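PDB 1Y13: 6-pyruvoyl tetrahydropterin synthase from Plasmodium falciparum, which is a zinc-binding member of the 6-pyruvoyl tetrahydropterin synthase family that holds biopterin between subunits of a six-chain assembly. Local coordinates for residues S20-S25 against G67-F72; C35-A40 against T47-N52. One frame throughout, in Å; residues are numbered along the deposited sequence.

Overall arrangement
Contact 1 (20-25 with 67-72) and contact 2 (35-40 with 47-52) lie on opposite sides of the chain's centre, their own centres about 35 Å apart and their nearest atoms about 18 Å apart. Both use strand 21-41, which is paired with strand 49-62 in the antiparallel sheet, and contact 2 falls in sequence between the two segments of contact 1. Each contributes part of a biopterin pocket. Contact 2 supplies the three histidines that bind the zinc ion, while its biopterin is also bonded by Ile70 and Phe72 of a neighbouring subunit, the same residues that hold another biopterin in contact 1. A complete site therefore joins the two contacts from different subunits.

Contact 1: residues S20-S25 against G67-F72; sequences SSAEVS and GYVIDF. With BIO (biopterin), chain G.
The pterin-binding loop that leads into helix 72-86 is backed by the start of strand 21-41, with Val24 packed against Val69, Ile70 and Phe72. CG2 of Val24 lies 4.0 Å from CB of Val69 and equally close to CG2 of Ile70, whose side chain crosses that of Val24 at about a right angle. Further back along the strand, Ala22 CB meets Val69 CG2 at 3.8 Å. The Phe72 ring sits between strand and ligand: its CE1 approaches Val24 CB to 3.7 Å, and one face lies over biopterin C2, which is 3.3 Å above the ring plane. With CG trans to its carbonyl carbon (chi1 -74°), the ring swings to the side of the amide that also serves the ligand. That amide, Phe72 N, donates a nearly straight bond (167°) to biopterin N1 at 3.0 Å, and biopterin N2 donates to Ile70 O at 2.7 Å. Tyr68 lies on the other side of the pterin, with CD1 3.3 Å from C2, so the two rings sandwich the ligand. Asp71 N-caps the helix, its OD1 bonded to Ser73 N and also 2.9 Å from biopterin N8. Glu136 of the second subunit binds both Val69 N and this biopterin. The strand and loop thus meet through apolar side chains, leaving backbone N-H and C=O groups of the loop to read the polar edge of the pterin.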
loop_
_atom_site.group_PDB
_atom_site.type_symbol
_atom_site.label_atom_id
_atom_site.label_comp_id
_atom_site.label_asym_id
_atom_site.label_seq_id
_atom_site.Cartn_x
_atom_site.Cartn_y
_atom_site.Cartn_z
ATOM N N SER A 20 -29.977 6.405 -2.952
ATOM C CA SER A 20 -29.712 6.988 -1.615
ATOM C C SER A 20 -29.018 6.120 -0.555
ATOM O O SER A 20 -28.523 6.659 0.449
ATOM C CB SER A 20 -30.992 7.602 -1.010
ATOM O OG SER A 20 -31.961 6.611 -0.693
ATOM N N SER A 21 -28.975 4.801 -0.749
ATOM C CA SER A 21 -28.143 3.978 0.117
ATOM C C SER A 21 -26.664 4.357 0.009
ATOM O O SER A 21 -26.204 4.823 -1.043
ATOM C CB SER A 21 -28.342 2.474 -0.141
ATOM O OG SER A 21 -27.469 2.006 -1.142
ATOM N N ALA A 22 -25.948 4.186 1.125
ATOM C CA ALA A 22 -24.545 4.534 1.253
ATOM C C ALA A 22 -23.841 3.426 2.038
ATOM O O ALA A 22 -24.473 2.745 2.831
ATOM C CB ALA A 22 -24.408 5.856 1.965
ATOM N N GLU A 23 -22.544 3.248 1.809
ATOM C CA GLU A 23 -21.752 2.262 2.556
ATOM C C GLU A 23 -20.667 2.920 3.365
ATOM O O GLU A 23 -20.167 3.986 2.996
ATOM C CB GLU A 23 -21.137 1.229 1.619
ATOM C CG GLU A 23 -22.178 0.444 0.841
ATOM C CD GLU A 23 -21.619 -0.416 -0.292
ATOM O OE1 GLU A 23 -20.570 -0.058 -0.870
ATOM O OE2 GLU A 23 -22.248 -1.449 -0.616
ATOM N N VAL A 24 -20.328 2.308 4.500
ATOM C CA VAL A 24 -19.099 2.646 5.221
ATOM C C VAL A 24 -18.284 1.363 5.409
ATOM O O VAL A 24 -18.846 0.264 5.553
ATOM C CB VAL A 24 -19.351 3.338 6.590
ATOM C CG1 VAL A 24 -19.865 4.768 6.403
ATOM C CG2 VAL A 24 -20.332 2.527 7.465
ATOM N N SER A 25 -16.967 1.494 5.357
ATOM C CA SER A 25 -16.077 0.362 5.597
ATOM C C SER A 25 -14.888 0.783 6.390
ATOM O O SER A 25 -14.455 1.936 6.327
ATOM C CB SER A 25 -15.610 -0.353 4.314
ATOM O OG SER A 25 -14.897 0.494 3.462
ATOM N N GLY A 67 -25.898 11.901 10.796
ATOM C CA GLY A 67 -24.949 12.109 9.702
ATOM C C GLY A 67 -24.157 10.885 9.259
ATOM O O GLY A 67 -23.343 10.971 8.351
ATOM N N TYR A 68 -24.417 9.748 9.896
ATOM C CA TYR A 68 -23.698 8.505 9.654
ATOM C C TYR A 68 -24.570 7.403 9.059
ATOM O O TYR A 68 -25.772 7.354 9.320
ATOM C CB TYR A 68 -23.182 7.933 10.975
ATOM C CG TYR A 68 -22.268 8.796 11.800
ATOM C CD1 TYR A 68 -21.452 9.771 11.217
ATOM C CD2 TYR A 68 -22.197 8.616 13.178
ATOM C CE1 TYR A 68 -20.595 10.540 12.002
ATOM C CE2 TYR A 68 -21.337 9.377 13.966
ATOM C CZ TYR A 68 -20.544 10.340 13.378
ATOM O OH TYR A 68 -19.695 11.095 14.166
ATOM N N VAL A 69 -23.952 6.487 8.310
ATOM C CA VAL A 69 -24.578 5.195 8.072
ATOM C C VAL A 69 -24.619 4.486 9.430
ATOM O O VAL A 69 -25.679 4.057 9.887
ATOM C CB VAL A 69 -23.821 4.341 7.032
ATOM C CG1 VAL A 69 -24.342 2.900 7.028
ATOM C CG2 VAL A 69 -23.947 4.948 5.648
ATOM N N ILE A 70 -23.441 4.396 10.049
ATOM C CA ILE A 70 -23.200 3.964 11.429
ATOM C C ILE A 70 -21.811 4.525 11.817
ATOM O O ILE A 70 -20.965 4.717 10.948
ATOM C CB ILE A 70 -23.290 2.394 11.613
ATOM C CG1 ILE A 70 -23.255 1.989 13.091
ATOM C CG2 ILE A 70 -22.205 1.631 10.830
ATOM C CD1 ILE A 70 -23.856 0.621 13.379
ATOM N N ASP A 71 -21.602 4.822 13.099
ATOM C CA ASP A 71 -20.319 5.340 13.599
ATOM C C ASP A 71 -19.157 4.396 13.257
ATOM O O ASP A 71 -19.236 3.208 13.516
ATOM C CB ASP A 71 -20.392 5.551 15.114
ATOM C CG ASP A 71 -19.369 6.574 15.628
ATOM O OD1 ASP A 71 -18.218 6.582 15.158
ATOM O OD2 ASP A 71 -19.716 7.380 16.514
ATOM N N PHE A 72 -18.098 4.926 12.649
ATOM C CA PHE A 72 -16.920 4.118 12.328
ATOM C C PHE A 72 -16.402 3.422 13.599
ATOM O O PHE A 72 -16.012 2.265 13.545
ATOM C CB PHE A 72 -15.778 4.965 11.761
ATOM C CG PHE A 72 -15.977 5.440 10.334
ATOM C CD1 PHE A 72 -16.260 4.548 9.311
ATOM C CD2 PHE A 72 -15.738 6.773 10.007
ATOM C CE1 PHE A 72 -16.389 4.997 8.005
ATOM C CE2 PHE A 72 -15.858 7.232 8.701
ATOM C CZ PHE A 72 -16.200 6.354 7.699
HETATM N N1 BIO G . -18.388 7.728 11.588
HETATM N N2 BIO G . -19.658 6.863 9.864
HETATM C C2 BIO G . -18.871 7.865 10.339
HETATM N N3 BIO G . -18.580 8.960 9.589
HETATM C C4 BIO G . -17.816 9.976 10.059
HETATM O O4 BIO G . -17.554 10.978 9.378
HETATM C C4A BIO G . -17.230 9.880 11.409
HETATM C C8A BIO G . -17.580 8.673 12.140
HETATM N N8 BIO G . -17.085 8.538 13.369
HETATM C C7 BIO G . -16.310 9.472 13.920
HETATM C C6 BIO G . -15.938 10.605 13.258
HETATM N N5 BIO G . -16.430 10.810 11.989
HETATM C C9 BIO G . -15.073 11.604 14.005
HETATM O O9 BIO G . -15.082 12.933 13.428
HETATM C C10 BIO G . -13.567 11.332 14.210
HETATM O O10 BIO G . -12.822 11.251 12.958
HETATM C C11 BIO G . -13.316 10.262 15.288
#

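Contact 2: residues C35-A40 against T47-N52; sequences CAHFIA and TLHGHN. With ZN (zinc ion), chain D; BIO (biopterin), chain E.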
loop_
_atom_site.group_PDB
_atom_site.type_symbol
_atom_site.label_atom_id
_atom_site.label_comp_id
_atom_site.label_asym_id
_atom_site.label_seq_id
_atom_site.Cartn_x
_atom_site.Cartn_y
_atom_site.Cartn_z
ATOM N N CYS A 35 -2.496 -16.798 13.273
ATOM C CA CYS A 35 -2.858 -18.172 13.664
ATOM C C CYS A 35 -2.118 -19.253 12.880
ATOM O O CYS A 35 -1.702 -19.025 11.737
ATOM C CB CYS A 35 -4.358 -18.375 13.448
ATOM S SG CYS A 35 -5.336 -17.458 14.653
ATOM N N ALA A 36 -1.982 -20.423 13.493
ATOM C CA ALA A 36 -1.538 -21.608 12.811
ATOM C C ALA A 36 -2.750 -22.418 12.339
ATOM O O ALA A 36 -3.836 -22.323 12.925
ATOM C CB ALA A 36 -0.627 -22.462 13.737
ATOM N N HIS A 37 -2.570 -23.214 11.289
ATOM C CA HIS A 37 -3.641 -24.080 10.799
ATOM C C HIS A 37 -3.079 -25.043 9.753
ATOM O O HIS A 37 -1.932 -24.895 9.310
ATOM C CB HIS A 37 -4.790 -23.233 10.186
ATOM C CG HIS A 37 -4.606 -22.916 8.729
ATOM N ND1 HIS A 37 -5.517 -23.293 7.763
ATOM C CD2 HIS A 37 -3.622 -22.250 8.076
ATOM C CE1 HIS A 37 -5.108 -22.867 6.579
ATOM N NE2 HIS A 37 -3.961 -22.228 6.740
ATOM N N PHE A 38 -3.883 -26.017 9.355
ATOM C CA PHE A 38 -3.625 -26.712 8.114
ATOM C C PHE A 38 -4.956 -27.113 7.531
ATOM O O PHE A 38 -5.893 -27.423 8.259
ATOM C CB PHE A 38 -2.651 -27.903 8.288
ATOM C CG PHE A 38 -3.147 -28.985 9.217
ATOM C CD1 PHE A 38 -3.950 -29.998 8.743
ATOM C CD2 PHE A 38 -2.797 -28.986 10.567
ATOM C CE1 PHE A 38 -4.413 -31.008 9.607
ATOM C CE2 PHE A 38 -3.235 -29.977 11.423
ATOM C CZ PHE A 38 -4.057 -30.980 10.954
ATOM N N ILE A 39 -5.054 -27.059 6.210
ATOM C CA ILE A 39 -6.239 -27.558 5.530
ATOM C C ILE A 39 -6.233 -29.078 5.361
ATOM O O ILE A 39 -5.217 -29.684 5.061
ATOM C CB ILE A 39 -6.476 -26.780 4.230
ATOM C CG1 ILE A 39 -7.231 -25.493 4.588
ATOM C CG2 ILE A 39 -7.261 -27.623 3.239
ATOM C CD1 ILE A 39 -6.963 -24.345 3.669
ATOM N N ALA A 40 -7.381 -29.694 5.633
ATOM C CA ALA A 40 -7.545 -31.112 5.389
ATOM C C ALA A 40 -8.953 -31.350 4.854
ATOM O O ALA A 40 -9.915 -30.892 5.447
ATOM C CB ALA A 40 -7.290 -31.884 6.675
ATOM N N THR A 47 0.838 -29.597 5.346
ATOM C CA THR A 47 1.623 -29.418 6.571
ATOM C C THR A 47 1.171 -28.183 7.365
ATOM O O THR A 47 0.639 -27.216 6.805
ATOM C CB THR A 47 3.141 -29.312 6.281
ATOM O OG1 THR A 47 3.363 -28.233 5.389
ATOM C CG2 THR A 47 3.679 -30.581 5.631
ATOM N N LEU A 48 1.336 -28.254 8.685
ATOM C CA LEU A 48 1.153 -27.111 9.583
ATOM C C LEU A 48 1.897 -25.878 9.093
ATOM O O LEU A 48 3.060 -25.958 8.698
ATOM C CB LEU A 48 1.664 -27.481 10.966
ATOM C CG LEU A 48 1.470 -26.481 12.104
ATOM C CD1 LEU A 48 -0.021 -26.332 12.415
ATOM C CD2 LEU A 48 2.228 -27.000 13.310
ATOM N N HIS A 49 1.211 -24.745 9.079
ATOM C CA HIS A 49 1.829 -23.459 8.794
ATOM C C HIS A 49 0.954 -22.375 9.444
ATOM O O HIS A 49 0.190 -22.676 10.347
ATOM C CB HIS A 49 2.000 -23.235 7.288
ATOM C CG HIS A 49 0.710 -23.247 6.541
ATOM N ND1 HIS A 49 -0.047 -24.391 6.394
ATOM C CD2 HIS A 49 0.016 -22.252 5.940
ATOM C CE1 HIS A 49 -1.149 -24.100 5.724
ATOM N NE2 HIS A 49 -1.136 -22.809 5.441
ATOM N N GLY A 50 1.077 -21.129 9.009
ATOM C CA GLY A 50 0.317 -20.059 9.621
ATOM C C GLY A 50 0.159 -18.848 8.746
ATOM O O GLY A 50 0.750 -18.772 7.682
ATOM N N HIS A 51 -0.646 -17.899 9.212
ATOM C CA HIS A 51 -0.964 -16.680 8.488
ATOM C C HIS A 51 -1.242 -15.518 9.432
ATOM O O HIS A 51 -1.673 -15.715 10.560
ATOM C CB HIS A 51 -2.214 -16.880 7.619
ATOM C CG HIS A 51 -2.054 -17.938 6.589
ATOM N ND1 HIS A 51 -1.202 -17.796 5.518
ATOM C CD2 HIS A 51 -2.618 -19.164 6.469
ATOM C CE1 HIS A 51 -1.244 -18.891 4.781
ATOM N NE2 HIS A 51 -2.085 -19.738 5.343
ATOM N N ASN A 52 -0.961 -14.312 8.941
ATOM C CA ASN A 52 -1.563 -13.089 9.460
ATOM C C ASN A 52 -2.886 -12.925 8.734
ATOM O O ASN A 52 -2.906 -12.567 7.566
ATOM C CB ASN A 52 -0.659 -11.870 9.178
ATOM C CG ASN A 52 0.780 -12.067 9.637
ATOM O OD1 ASN A 52 1.743 -11.710 8.927
ATOM N ND2 ASN A 52 0.945 -12.616 10.825
HETATM ZN ZN ZN D . -2.872 -21.766 4.776
HETATM N N1 BIO E . -7.775 -21.679 -1.166
HETATM N N2 BIO E . -9.890 -20.765 -1.484
HETATM C C2 BIO E . -8.866 -21.085 -0.644
HETATM N N3 BIO E . -8.892 -20.831 0.682
HETATM C C4A BIO E . -6.693 -21.784 1.080
HETATM C C8A BIO E . -6.718 -22.038 -0.375
HETATM N N8 BIO E . -5.638 -22.655 -0.926
HETATM C C7 BIO E . -4.562 -23.029 -0.198
HETATM C C6 BIO E . -4.514 -22.781 1.157
HETATM N N5 BIO E . -5.582 -22.178 1.749
HETATM C C9 BIO E . -3.313 -23.196 1.984
HETATM O O9 BIO E . -3.663 -23.482 3.391
HETATM C C10 BIO E . -2.120 -22.180 1.929
HETATM O O10 BIO E . -2.184 -21.249 3.027
HETATM C C11 BIO E . -1.955 -21.377 0.626
#
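His37, His49 and His51 bind one zinc ion through NE2, at Zn-NE2 distances of 2.3, 2.1 and 2.2 Å respectively. The side-chain oxygens of biopterin complete five-fold coordination, O10 at 1.9 Å from the metal and O9 at 2.3 Å. His49 CG stands between its backbone N and carbonyl carbon (chi1 60°), and its ND1 donates in the ring plane to Thr47 O at 2.9 Å, which, with the NE2-zinc bond, holds the imidazole's rotation. In the second shell Ser133 bonds His37 ND1; Asn52 of the third subunit is a doubtful partner of His51 ND1. The His37 and His49 side chains run alongside each other, but their rings are oblique, planes 59° apart, with His37 CD2 over one face of His49, while His51 turns its edge to His37 NE2. All three point to one face of an antiparallel strand pair whose axes run at 143°. Four backbone bonds join Cys35 to His51 and His37 to His49 in hydrogen-bonded pairs. Between them Ala36 and Gly50, which lacks a side chain, form a close non-hydrogen-bonded pair, CA to CA 4.0 Å. Leu48 CD1 reaches the edge of the Phe38 ring, 4.3 Å from CD2, and also touches Ala36 CB. Strand 90-93 borders this side, Phe90 touching Ala36 and Leu48; Phe38 stacks on Tyr118 of strand 117-121, and His49 on His88 of the third subunit.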